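Long-range contact in DNA polymerase III, beta subunit (Thermotoga maritima, PDB 1VPK), which probably tethers DNA polymerases and other proteins to DNA, encircling the duplex as a ring-shaped head-to-tail homodimer and so conferring processivity: residues 299-304 with 317-322. Sequence-based numbering, arbitrary orientation.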
loop_
_atom_site.group_PDB
_atom_site.type_symbol
_atom_site.label_atom_id
_atom_site.label_comp_id
_atom_site.label_asym_id
_atom_site.label_seq_id
_atom_site.Cartn_x
_atom_site.Cartn_y
_atom_site.Cartn_z
ATOM N N ASN A 299 21.639 12.043 -30.963
ATOM C CA ASN A 299 21.009 10.712 -31.005
ATOM C C ASN A 299 20.630 10.121 -29.636
ATOM O O ASN A 299 20.024 9.050 -29.569
ATOM C CB ASN A 299 22.016 9.713 -31.629
ATOM C CG ASN A 299 22.195 9.925 -33.102
ATOM O OD1 ASN A 299 23.282 10.217 -33.572
ATOM N ND2 ASN A 299 21.111 9.817 -33.840
ATOM N N VAL A 300 21.090 10.758 -28.573
ATOM C CA VAL A 300 20.912 10.265 -27.222
ATOM C C VAL A 300 20.685 11.433 -26.303
ATOM O O VAL A 300 21.000 12.596 -26.614
ATOM C CB VAL A 300 22.152 9.431 -26.683
ATOM C CG1 VAL A 300 22.380 8.204 -27.508
ATOM C CG2 VAL A 300 23.421 10.246 -26.685
ATOM N N MET A 301 20.160 11.099 -25.146
ATOM C CA MET A 301 19.963 12.022 -24.084
ATOM C C MET A 301 20.556 11.336 -22.870
ATOM O O MET A 301 20.246 10.172 -22.643
ATOM C CB MET A 301 18.453 12.210 -23.968
ATOM C CG MET A 301 18.002 13.159 -23.019
ATOM S SD MET A 301 16.235 13.501 -23.205
ATOM C CE MET A 301 15.406 11.970 -22.891
ATOM N N ARG A 302 21.442 12.006 -22.134
ATOM C CA ARG A 302 21.947 11.478 -20.862
ATOM C C ARG A 302 21.187 12.112 -19.714
ATOM O O ARG A 302 20.980 13.332 -19.706
ATOM C CB ARG A 302 23.439 11.778 -20.688
ATOM C CG ARG A 302 24.361 11.252 -21.831
ATOM C CD ARG A 302 25.758 11.869 -21.724
ATOM N NE ARG A 302 26.699 11.024 -20.991
ATOM C CZ ARG A 302 27.635 11.447 -20.125
ATOM N NH1 ARG A 302 27.758 12.733 -19.792
ATOM N NH2 ARG A 302 28.438 10.563 -19.528
ATOM N N LEU A 303 20.767 11.297 -18.750
ATOM C CA LEU A 303 20.108 11.779 -17.558
ATOM C C LEU A 303 21.112 11.664 -16.411
ATOM O O LEU A 303 21.677 10.599 -16.194
ATOM C CB LEU A 303 18.833 10.983 -17.197
ATOM C CG LEU A 303 17.631 10.767 -18.129
ATOM C CD1 LEU A 303 16.315 10.798 -17.425
ATOM C CD2 LEU A 303 17.634 11.671 -19.301
ATOM N N VAL A 304 21.314 12.748 -15.669
ATOM C CA VAL A 304 22.352 12.789 -14.676
ATOM C C VAL A 304 21.778 13.252 -13.355
ATOM O O VAL A 304 21.086 14.286 -13.307
ATOM C CB VAL A 304 23.486 13.741 -15.105
ATOM C CG1 VAL A 304 24.563 13.884 -13.979
ATOM C CG2 VAL A 304 24.086 13.255 -16.398
ATOM N N VAL A 317 20.028 7.316 -22.875
ATOM C CA VAL A 317 18.932 6.689 -23.616
ATOM C C VAL A 317 18.863 7.165 -25.049
ATOM O O VAL A 317 19.164 8.332 -25.332
ATOM C CB VAL A 317 17.565 6.854 -22.930
ATOM C CG1 VAL A 317 17.664 6.374 -21.487
ATOM C CG2 VAL A 317 17.048 8.243 -22.971
ATOM N N GLU A 318 18.469 6.260 -25.935
ATOM C CA GLU A 318 18.336 6.552 -27.370
ATOM C C GLU A 318 17.104 7.368 -27.650
ATOM O O GLU A 318 16.030 7.074 -27.153
ATOM C CB GLU A 318 18.264 5.266 -28.185
ATOM C CG GLU A 318 19.529 4.495 -28.190
ATOM C CD GLU A 318 19.392 3.160 -28.887
ATOM O OE1 GLU A 318 18.315 2.881 -29.476
ATOM O OE2 GLU A 318 20.375 2.384 -28.828
ATOM N N VAL A 319 17.243 8.402 -28.487
ATOM C CA VAL A 319 16.132 9.321 -28.742
ATOM C C VAL A 319 16.220 9.716 -30.198
ATOM O O VAL A 319 17.282 9.586 -30.794
ATOM C CB VAL A 319 16.165 10.609 -27.891
ATOM C CG1 VAL A 319 16.107 10.317 -26.421
ATOM C CG2 VAL A 319 17.367 11.492 -28.214
ATOM N N GLN A 320 15.094 10.157 -30.755
ATOM C CA GLN A 320 15.119 10.921 -31.979
ATOM C C GLN A 320 14.979 12.391 -31.618
ATOM O O GLN A 320 14.025 12.770 -30.921
ATOM C CB GLN A 320 14.007 10.452 -32.888
ATOM C CG GLN A 320 14.190 9.000 -33.372
ATOM C CD GLN A 320 15.334 8.812 -34.316
ATOM O OE1 GLN A 320 15.570 9.612 -35.230
ATOM N NE2 GLN A 320 16.080 7.733 -34.110
ATOM N N LYS A 321 15.953 13.209 -32.028
ATOM C CA LYS A 321 16.036 14.622 -31.645
ATOM C C LYS A 321 16.192 15.563 -32.880
ATOM O O LYS A 321 17.022 15.329 -33.734
ATOM C CB LYS A 321 17.226 14.787 -30.700
ATOM C CG LYS A 321 17.500 16.210 -30.205
ATOM C CD LYS A 321 18.378 16.994 -31.191
ATOM C CE LYS A 321 19.627 17.568 -30.577
ATOM N NZ LYS A 321 20.514 18.062 -31.696
ATOM N N GLU A 322 15.359 16.596 -32.944
ATOM C CA GLU A 322 15.434 17.679 -33.933
ATOM C C GLU A 322 15.902 18.951 -33.206
ATOM O O GLU A 322 15.509 19.189 -32.097
ATOM C CB GLU A 322 14.025 18.033 -34.436
ATOM C CG GLU A 322 13.329 16.987 -35.237
ATOM C CD GLU A 322 12.082 17.488 -35.939
ATOM O OE1 GLU A 322 11.243 18.185 -35.329
ATOM O OE2 GLU A 322 11.927 17.144 -37.101
HETATM O O HOH W 1 19.420 7.772 -34.037
#
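Met301 meets Val317 and Val319 at the open end of the antiparallel beta hairpin 300-307/311-318, in the C-terminal domain of this sliding ring, and illustrates how a chain can leave one sheet and join the next. Two backbone hydrogen bonds pair Met301 with Val317: Met301 N to Val317 O and Val317 N to Met301 O, each 2.9 Å. Val319 N then donates to Asn299 O at 3.1 Å, from 43° above the carbonyl plane, as the chain turns off toward strand 265-270, where a backbone hydrogen bond joins Gln320 and Val268. Met301 and Val317 lie side by side, both pointing the same way, Met301 onto Phe294 and Ile296 of strand 292-296 and Val317 onto helix 271-285. CG of Met301 is anti to the backbone N (chi1 -176°), and a bend at chi3 (62°) places CE 4.1 Å from Val317 CG2 and 4.0 Å from Val319 CG1. Val319 crosses the methionine at about a right angle, and the two methyls of Val319 part: CG1 also packs on Met301 CB, whereas CG2 faces the backbone at Asn299 C and Val300 N. Val300 and Glu318, a non-hydrogen-bonded pair, occupy the other, more exposed face. Between the strands, Val317 O, already bonded to Met301 N, also receives a CA-H...O contact from Val300 CA at 3.2 Å.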